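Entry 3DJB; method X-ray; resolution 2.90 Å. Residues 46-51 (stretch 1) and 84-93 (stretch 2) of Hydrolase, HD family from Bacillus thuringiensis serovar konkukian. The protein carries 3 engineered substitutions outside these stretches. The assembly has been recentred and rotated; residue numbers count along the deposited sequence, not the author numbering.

Stretch 1 46-51: GNRFII
Stretch 2 (84-93) HVEEEESKHV

No hydrogen bond crosses this contact, although Asn47, Glu89 and His92 all bring polar side chains to it; Ile50, laid against a histidine ring, is the largest single contributor, with Phe49 beside it. Ile50 CG2 lies 4.2 Å from the centroid of the His92 ring and 21° off the ring normal, so the methyl sits over the face in a CH-pi arrangement. Ile50 CD1 comes much nearer to one ring atom, 3.1 Å from His92 ND1, a tight approach for a carbon and a nitrogen at 2.90 Å resolution. His92 takes chi1 t (-172°) with chi2 -167°, and its NE2 is hydrogen-bonded elsewhere in the structure.

The backbone frame is built first. Gly46 is loop with positive phi (69/155), a conformation that favours glycine, and an ideal CB on it would lie 3.2 Å from Ile51 CD1 of its own stretch. Asn47 (-69/102) is the N-cap residue, and helix runs from Arg48 through Ile51 and onward; its first turn is marked by Ile51 N to Asn47 O at 2.9 Å. In the second stretch His84 leaves the preceding helix at phi/psi 53/103, Val85 is extended (-144/107), and Glu86 (-37/128) is the N-cap of a helix that begins at Glu87 and continues past Val93. Here Ser90 N to Glu86 O measures 3.0 Å, Lys91 N to Glu87 O 2.9 Å and Val93 N to Glu89 O 2.8 Å.

Register is set by Ile50 and Val93, whose CA atoms are 5.5 Å apart. Ile50, chi1 m and chi2 t, points its CA-to-CB bond toward the second stretch and has the largest covered area, 101 Å² of the 324 Å² buried in total. Its CG1 packs 3.7 Å from Val93 CG2; Val93 is t, with its CB directed sideways. Ile51 is also m and t; the CA-to-CB bonds of Ile51 and Ser90 point away.

Phe49 extends the contact toward the start of the second stretch. With chi1 t and chi2 -121°, it presents its ring edge: CZ is 4.4 Å from Val85 CG2, an apolar contact, and CD1 is 3.7 Å from Glu89 OE2, both partners lying near the ring plane. Val85 is t. Glu89, m then t with chi3 172°, reaches Phe49 with one carboxylate oxygen, while its OE1 stands 3.8 Å from Asn47 ND2, beyond hydrogen-bonding range. Asn47 is t with chi2 -23°, and its CA-to-CB bond points toward the second stretch.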

# COMPACT_ATOMS: atom_id res chain seq x y z
N GLY A 46 29.26 -2.92 19.02
CA GLY A 46 29.33 -4.24 18.42
C GLY A 46 30.29 -4.37 17.24
O GLY A 46 30.57 -3.39 16.54
N ASN A 47 30.77 -5.59 17.00
CA ASN A 47 31.71 -5.84 15.91
C ASN A 47 31.13 -5.72 14.50
O ASN A 47 30.47 -6.64 14.02
CB ASN A 47 32.30 -7.24 16.02
CG ASN A 47 33.41 -7.48 15.01
OD1 ASN A 47 33.46 -6.81 13.97
ND2 ASN A 47 34.29 -8.42 15.32
N ARG A 48 31.40 -4.60 13.83
CA ARG A 48 30.88 -4.39 12.48
C ARG A 48 30.99 -5.62 11.58
O ARG A 48 29.98 -6.26 11.29
CB ARG A 48 31.59 -3.21 11.83
CG ARG A 48 31.00 -1.86 12.25
CD ARG A 48 29.85 -1.48 11.33
NE ARG A 48 30.27 -1.61 9.92
CZ ARG A 48 30.52 -0.59 9.10
NH1 ARG A 48 30.40 0.66 9.53
NH2 ARG A 48 30.92 -0.84 7.86
N PHE A 49 32.20 -5.97 11.15
CA PHE A 49 32.35 -7.14 10.29
C PHE A 49 31.41 -8.30 10.61
O PHE A 49 30.78 -8.85 9.71
CB PHE A 49 33.76 -7.69 10.37
CG PHE A 49 34.01 -8.82 9.44
CD1 PHE A 49 34.42 -10.06 9.93
CD2 PHE A 49 33.95 -8.63 8.06
CE1 PHE A 49 34.79 -11.09 9.06
CE2 PHE A 49 34.32 -9.65 7.18
CZ PHE A 49 34.74 -10.89 7.68
N ILE A 50 31.33 -8.68 11.87
CA ILE A 50 30.45 -9.78 12.22
C ILE A 50 29.04 -9.34 11.89
O ILE A 50 28.36 -10.02 11.12
CB ILE A 50 30.55 -10.18 13.73
CG1 ILE A 50 31.78 -11.07 13.95
CG2 ILE A 50 29.33 -10.98 14.15
CD1 ILE A 50 32.04 -11.40 15.39
N ILE A 51 28.60 -8.21 12.43
CA ILE A 51 27.26 -7.72 12.17
C ILE A 51 26.94 -7.78 10.67
O ILE A 51 25.92 -8.35 10.27
CB ILE A 51 27.07 -6.29 12.69
CG1 ILE A 51 27.15 -6.29 14.21
CG2 ILE A 51 25.72 -5.75 12.27
CD1 ILE A 51 27.09 -4.91 14.84
N HIS A 84 38.04 -17.55 4.47
CA HIS A 84 38.94 -17.58 5.61
C HIS A 84 38.51 -16.63 6.71
O HIS A 84 38.68 -15.42 6.62
CB HIS A 84 40.35 -17.21 5.16
CG HIS A 84 41.15 -18.38 4.66
ND1 HIS A 84 41.97 -18.30 3.55
CD2 HIS A 84 41.30 -19.63 5.15
CE1 HIS A 84 42.58 -19.46 3.38
NE2 HIS A 84 42.19 -20.28 4.34
N VAL A 85 37.93 -17.20 7.75
CA VAL A 85 37.47 -16.42 8.89
C VAL A 85 37.69 -17.24 10.16
O VAL A 85 36.99 -18.21 10.40
CB VAL A 85 35.97 -16.08 8.74
CG1 VAL A 85 35.45 -15.45 10.03
CG2 VAL A 85 35.78 -15.12 7.58
N GLU A 86 38.69 -16.84 10.94
CA GLU A 86 39.02 -17.54 12.19
C GLU A 86 37.76 -18.03 12.88
O GLU A 86 36.84 -17.25 13.11
CB GLU A 86 39.77 -16.60 13.14
CG GLU A 86 41.29 -16.62 13.02
CD GLU A 86 41.97 -15.64 13.98
OE1 GLU A 86 41.64 -15.65 15.19
OE2 GLU A 86 42.83 -14.87 13.52
N GLU A 87 37.74 -19.31 13.21
CA GLU A 87 36.58 -19.88 13.89
C GLU A 87 36.19 -18.98 15.05
O GLU A 87 35.04 -18.95 15.47
CB GLU A 87 36.91 -21.27 14.43
CG GLU A 87 35.72 -21.94 15.11
CD GLU A 87 36.10 -23.15 15.94
OE1 GLU A 87 35.17 -23.84 16.43
OE2 GLU A 87 37.31 -23.40 16.12
N GLU A 88 37.17 -18.24 15.57
CA GLU A 88 36.94 -17.34 16.69
C GLU A 88 35.85 -16.32 16.36
O GLU A 88 35.13 -15.84 17.25
CB GLU A 88 38.24 -16.62 17.05
CG GLU A 88 38.19 -15.86 18.37
CD GLU A 88 39.43 -16.08 19.21
OE1 GLU A 88 40.56 -15.81 18.72
OE2 GLU A 88 39.28 -16.52 20.37
N GLU A 89 35.72 -16.00 15.08
CA GLU A 89 34.71 -15.05 14.63
C GLU A 89 33.57 -15.75 13.92
O GLU A 89 32.39 -15.47 14.16
CB GLU A 89 35.34 -14.00 13.71
CG GLU A 89 36.03 -12.89 14.46
CD GLU A 89 36.53 -11.78 13.57
OE1 GLU A 89 36.98 -10.74 14.11
OE2 GLU A 89 36.50 -11.93 12.32
N SER A 90 33.93 -16.67 13.03
CA SER A 90 32.97 -17.44 12.26
C SER A 90 31.95 -18.10 13.17
O SER A 90 30.76 -18.08 12.91
CB SER A 90 33.71 -18.49 11.44
OG SER A 90 32.82 -19.16 10.58
N LYS A 91 32.44 -18.70 14.24
CA LYS A 91 31.57 -19.36 15.20
C LYS A 91 30.49 -18.39 15.68
O LYS A 91 29.40 -18.82 16.08
CB LYS A 91 32.40 -19.88 16.38
CG LYS A 91 31.68 -20.84 17.34
CD LYS A 91 31.43 -22.22 16.71
CE LYS A 91 31.02 -23.21 17.78
NZ LYS A 91 32.03 -23.20 18.88
N HIS A 92 30.78 -17.09 15.63
CA HIS A 92 29.85 -16.05 16.09
C HIS A 92 28.98 -15.54 14.95
O HIS A 92 27.82 -15.18 15.15
CB HIS A 92 30.63 -14.86 16.65
CG HIS A 92 29.77 -13.82 17.32
ND1 HIS A 92 30.25 -12.57 17.66
CD2 HIS A 92 28.49 -13.87 17.76
CE1 HIS A 92 29.30 -11.90 18.28
NE2 HIS A 92 28.22 -12.66 18.36
N VAL A 93 29.57 -15.51 13.76
CA VAL A 93 28.86 -15.05 12.59
C VAL A 93 27.76 -16.04 12.27
O VAL A 93 26.59 -15.74 12.41
CB VAL A 93 29.79 -14.90 11.37
CG1 VAL A 93 28.96 -14.64 10.12
CG2 VAL A 93 30.78 -13.76 11.59